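Local structure of 2-oxoglutarate (2OG) and Fe(II)-dependent oxygenase superfamily protein (Arabidopsis thaliana, 6KWA) at residues 3-8 against 13-18; 84-87 against 93-96. The protein probably catalyses the irreversible, 2-oxoglutarate-dependent oxidation of the plant hormone indole-3-acetic acid to inactive 2-oxoindole-3-acetic acid, a step in auxin catabolism. All coordinates share one frame; numbering follows the deposited sequence.

Starting at the N terminus, the chain lays down strand 4-6, turns through residues 7-11 and comes back as helix 12-25; contact 1 closes that short turn. Much further along, strand 81-87 runs out into residues 88-91, which lead to helix 92-101, and contact 2 closes this second turn. The two follow one another in series, neither nesting nor crossing, with centres about 31 Å apart on opposite sides of the chain's centre. They are nonetheless related: strands 4-6 and 81-87 are the two outermost strands of the same mixed sheet, and the long helix 106-133 reaches both places, touching L7 in one and V95 in the other.

Contact 1: 3-8 against 13-18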
loop_
_atom_site.group_PDB
_atom_site.type_symbol
_atom_site.label_atom_id
_atom_site.label_comp_id
_atom_site.label_asym_id
_atom_site.label_seq_id
_atom_site.Cartn_x
_atom_site.Cartn_y
_atom_site.Cartn_z
ATOM N N PRO A 3 14.041 -4.133 -6.223
ATOM C CA PRO A 3 14.625 -3.038 -6.986
ATOM C C PRO A 3 14.075 -1.707 -6.550
ATOM O O PRO A 3 12.974 -1.591 -6.001
ATOM C CB PRO A 3 14.237 -3.360 -8.427
ATOM C CG PRO A 3 13.052 -4.226 -8.321
ATOM C CD PRO A 3 13.214 -5.010 -7.071
ATOM N N THR A 4 14.885 -0.691 -6.767
ATOM C CA THR A 4 14.473 0.658 -6.542
ATOM C C THR A 4 14.372 1.295 -7.897
ATOM O O THR A 4 15.234 1.067 -8.741
ATOM C CB THR A 4 15.432 1.396 -5.652
ATOM O OG1 THR A 4 15.380 0.800 -4.353
ATOM C CG2 THR A 4 15.029 2.869 -5.578
ATOM N N ILE A 5 13.240 1.948 -8.140
ATOM C CA ILE A 5 12.919 2.566 -9.422
ATOM C C ILE A 5 12.806 4.084 -9.341
ATOM O O ILE A 5 12.058 4.618 -8.528
ATOM C CB ILE A 5 11.620 1.948 -9.980
ATOM C CG1 ILE A 5 11.966 0.511 -10.385
ATOM C CG2 ILE A 5 11.093 2.733 -11.157
ATOM C CD1 ILE A 5 10.924 -0.193 -11.177
ATOM N N ASP A 6 13.562 4.763 -10.196
ATOM C CA ASP A 6 13.607 6.230 -10.277
ATOM C C ASP A 6 12.497 6.729 -11.182
ATOM O O ASP A 6 12.602 6.622 -12.398
ATOM C CB ASP A 6 14.986 6.670 -10.814
ATOM C CG ASP A 6 15.213 8.199 -10.761
ATOM O OD1 ASP A 6 14.264 8.992 -10.580
ATOM O OD2 ASP A 6 16.385 8.601 -10.902
ATOM N N LEU A 7 11.464 7.338 -10.600
ATOM C CA LEU A 7 10.310 7.776 -11.371
ATOM C C LEU A 7 10.624 9.026 -12.185
ATOM O O LEU A 7 9.779 9.466 -12.963
ATOM C CB LEU A 7 9.115 8.042 -10.446
ATOM C CG LEU A 7 8.556 6.797 -9.722
ATOM C CD1 LEU A 7 7.322 7.135 -8.916
ATOM C CD2 LEU A 7 8.231 5.664 -10.703
ATOM N N GLU A 8 11.829 9.589 -12.020
ATOM C CA GLU A 8 12.266 10.711 -12.889
ATOM C C GLU A 8 13.188 10.255 -14.035
ATOM O O GLU A 8 13.869 11.069 -14.641
ATOM C CB GLU A 8 12.967 11.817 -12.103
ATOM C CG GLU A 8 12.026 12.636 -11.232
ATOM C CD GLU A 8 12.759 13.689 -10.407
ATOM O OE1 GLU A 8 14.012 13.675 -10.369
ATOM O OE2 GLU A 8 12.078 14.543 -9.805
ATOM N N LYS A 13 10.160 4.466 -21.964
ATOM C CA LYS A 13 10.080 3.076 -22.317
ATOM C C LYS A 13 11.028 2.275 -21.423
ATOM O O LYS A 13 10.737 1.126 -21.098
ATOM C CB LYS A 13 10.441 2.869 -23.790
ATOM C CG LYS A 13 10.763 1.407 -24.113
ATOM C CD LYS A 13 11.596 1.227 -25.393
ATOM C CE LYS A 13 11.218 2.225 -26.490
ATOM N NZ LYS A 13 9.960 1.863 -27.228
ATOM N N ILE A 14 12.074 2.923 -20.912
ATOM C CA ILE A 14 12.996 2.290 -19.958
ATOM C C ILE A 14 12.374 2.195 -18.574
ATOM O O ILE A 14 12.449 1.153 -17.890
ATOM C CB ILE A 14 14.308 3.076 -19.854
ATOM C CG1 ILE A 14 15.112 2.926 -21.148
ATOM C CG2 ILE A 14 15.124 2.608 -18.666
ATOM C CD1 ILE A 14 16.389 3.756 -21.165
ATOM N N LEU A 15 11.737 3.293 -18.183
ATOM C CA LEU A 15 11.022 3.373 -16.913
ATOM C C LEU A 15 9.906 2.337 -16.821
ATOM O O LEU A 15 9.839 1.565 -15.867
ATOM C CB LEU A 15 10.446 4.785 -16.728
ATOM C CG LEU A 15 9.652 4.970 -15.445
ATOM C CD1 LEU A 15 10.509 4.499 -14.316
ATOM C CD2 LEU A 15 9.281 6.454 -15.274
ATOM N N ASN A 16 9.008 2.345 -17.796
ATOM C CA ASN A 16 7.910 1.376 -17.832
ATOM C C ASN A 16 8.386 -0.064 -17.848
ATOM O O ASN A 16 7.778 -0.933 -17.235
ATOM C CB ASN A 16 7.031 1.657 -19.040
ATOM C CG ASN A 16 6.309 2.971 -18.911
ATOM O OD1 ASN A 16 6.413 3.632 -17.870
ATOM N ND2 ASN A 16 5.655 3.413 -19.984
ATOM N N GLN A 17 9.470 -0.332 -18.566
ATOM C CA GLN A 17 9.975 -1.690 -18.611
ATOM C C GLN A 17 10.544 -2.097 -17.258
ATOM O O GLN A 17 10.357 -3.235 -16.814
ATOM C CB GLN A 17 11.023 -1.839 -19.693
ATOM C CG GLN A 17 11.920 -3.013 -19.450
ATOM C CD GLN A 17 12.546 -3.486 -20.714
ATOM O OE1 GLN A 17 11.848 -3.737 -21.701
ATOM N NE2 GLN A 17 13.873 -3.609 -20.712
ATOM N N LYS A 18 11.259 -1.182 -16.612
ATOM C CA LYS A 18 11.766 -1.477 -15.274
ATOM C C LYS A 18 10.609 -1.728 -14.317
ATOM O O LYS A 18 10.694 -2.608 -13.480
ATOM C CB LYS A 18 12.659 -0.337 -14.751
ATOM C CG LYS A 18 14.118 -0.458 -15.189
ATOM C CD LYS A 18 14.886 0.828 -14.891
ATOM C CE LYS A 18 16.353 0.710 -15.268
ATOM N NZ LYS A 18 17.098 1.966 -14.897
#
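I5 reaches the helix with both arms of its branched side chain. CG2, set anti to the backbone N, crosses the side chain of L15 at a slant and meets its CD1 at 3.7 Å. The longer arm ends in CD1, 3.3 Å from the backbone O of K18 and 4.0 Å from K18 CB, so K18 contributes its carbonyl and the root of its side chain while the amine end leads away. One residue on, the carbonyl D6 O lies 3.5 Å from L15 CD1. The carboxylate of D6 is busy with the turn instead: D6 OD1 takes the backbone N-H of E8 (2.9 Å from E8 N), an Asx turn whose donor sits 38° out of the carboxylate plane, and it also accepts from N33 ND2. L7 starts off away from the helix, but its CD2 comes back to 4.4 Å from L15 CD1, while L7 O lies 3.8 Å from L15 CD2. L15 thus carries most of the helix side, its two methyls divided between I5, D6 and L7. The strand and the helix run nearly antiparallel, 158° between their short axes, as the first two elements of a β-α-β unit completed by strand 28-32. That strand pairs in parallel with 4-6, and helix 106-133 packs on L7 through L122 and L126.

Contact 2: 84-87 against 93-96; sequences LGLY and HAVN
L86 leaves strand 81-87 facing the helix, and its two methyls make most of the apolar contact with A94 and V95. From CB, the chi1 of 70° places CG between the backbone N and the carbonyl carbon, and the branches beyond it do the touching; CB and CG themselves stay back from the helix. CD1 is the busier methyl: it sits 4.1 Å from A94 CB and also 4.1 Å from V95 CG2, lodging against the helix where these consecutive residues meet. The second methyl, CD2, lies against the backbone of the same turn, 4.1 Å from V95 CA. These are ordinary van der Waals distances between apolar groups.

The tighter approach belongs to the backbone of Y87. Its carbonyl aims almost straight at the methyl of A94, with Y87 O 3.2 Å from A94 CB, and this is where strand and helix come nearest. The ring of Y87 heads off from the helix toward L66, P146 and M249.

Behind the contact, V95 also packs on M112 and V113 of helix 106-133, and L86 touches F149 on strand 147-155, to which it is hydrogen-bonded through the backbone. Here the outermost strand of the larger sheet leads through a short loop into helix 92-101, which packs back on it, within the double-stranded β-helix (jelly-roll) fold that 2-oxoglutarate/Fe(II) oxygenases share. The neighbouring strand 147-155 carries N152, a 2-oxoglutarate-binding residue whose side chain is about 12 Å from that of L86, although the co-substrate is not bound to this chain in the model.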
loop_
_atom_site.group_PDB
_atom_site.type_symbol
_atom_site.label_atom_id
_atom_site.label_comp_id
_atom_site.label_asym_id
_atom_site.label_seq_id
_atom_site.Cartn_x
_atom_site.Cartn_y
_atom_site.Cartn_z
ATOM N N LEU A 84 -6.266 2.170 11.827
ATOM C CA LEU A 84 -7.367 3.038 11.465
ATOM C C LEU A 84 -7.399 3.151 9.943
ATOM O O LEU A 84 -6.381 2.953 9.272
ATOM C CB LEU A 84 -7.221 4.440 12.087
ATOM C CG LEU A 84 -7.309 4.646 13.598
ATOM C CD1 LEU A 84 -6.374 5.743 14.063
ATOM C CD2 LEU A 84 -8.746 5.036 13.917
ATOM N N GLY A 85 -8.550 3.485 9.380
ATOM C CA GLY A 85 -8.567 3.695 7.951
ATOM C C GLY A 85 -9.870 4.134 7.357
ATOM O O GLY A 85 -10.899 4.229 8.035
ATOM N N LEU A 86 -9.832 4.393 6.058
ATOM C CA LEU A 86 -11.006 4.908 5.380
ATOM C C LEU A 86 -11.040 4.348 3.983
ATOM O O LEU A 86 -10.001 4.121 3.355
ATOM C CB LEU A 86 -11.018 6.445 5.379
ATOM C CG LEU A 86 -10.037 7.268 4.552
ATOM C CD1 LEU A 86 -10.641 7.694 3.246
ATOM C CD2 LEU A 86 -9.543 8.466 5.293
ATOM N N TYR A 87 -12.259 4.058 3.553
ATOM C CA TYR A 87 -12.548 3.565 2.238
ATOM C C TYR A 87 -12.826 4.732 1.281
ATOM O O TYR A 87 -13.386 5.763 1.678
ATOM C CB TYR A 87 -13.740 2.619 2.331
ATOM C CG TYR A 87 -14.250 2.141 1.010
ATOM C CD1 TYR A 87 -13.661 1.062 0.385
ATOM C CD2 TYR A 87 -15.317 2.770 0.382
ATOM C CE1 TYR A 87 -14.119 0.609 -0.826
ATOM C CE2 TYR A 87 -15.780 2.328 -0.839
ATOM C CZ TYR A 87 -15.181 1.242 -1.437
ATOM O OH TYR A 87 -15.641 0.796 -2.656
ATOM N N HIS A 93 -15.116 13.575 0.491
ATOM C CA HIS A 93 -16.121 13.387 1.520
ATOM C C HIS A 93 -15.703 12.257 2.475
ATOM O O HIS A 93 -15.817 12.390 3.701
ATOM C CB HIS A 93 -17.480 13.083 0.887
ATOM C CG HIS A 93 -18.567 12.809 1.883
ATOM N ND1 HIS A 93 -19.037 13.771 2.754
ATOM C CD2 HIS A 93 -19.298 11.694 2.127
ATOM C CE1 HIS A 93 -19.996 13.255 3.503
ATOM N NE2 HIS A 93 -20.179 11.998 3.140
ATOM N N ALA A 94 -15.194 11.159 1.920
ATOM C CA ALA A 94 -14.733 10.048 2.746
ATOM C C ALA A 94 -13.585 10.505 3.647
ATOM O O ALA A 94 -13.535 10.168 4.824
ATOM C CB ALA A 94 -14.306 8.869 1.879
ATOM N N VAL A 95 -12.670 11.284 3.087
ATOM C CA VAL A 95 -11.541 11.777 3.846
ATOM C C VAL A 95 -12.031 12.702 4.982
ATOM O O VAL A 95 -11.569 12.597 6.117
ATOM C CB VAL A 95 -10.541 12.487 2.925
ATOM C CG1 VAL A 95 -9.324 12.941 3.710
ATOM C CG2 VAL A 95 -10.126 11.541 1.814
ATOM N N ASN A 96 -12.986 13.582 4.692
ATOM C CA ASN A 96 -13.511 14.457 5.745
ATOM C C ASN A 96 -14.327 13.718 6.809
ATOM O O ASN A 96 -14.277 14.051 7.992
ATOM C CB ASN A 96 -14.359 15.574 5.144
ATOM C CG ASN A 96 -13.520 16.710 4.664
ATOM O OD1 ASN A 96 -12.605 17.150 5.368
ATOM N ND2 ASN A 96 -13.806 17.201 3.464
#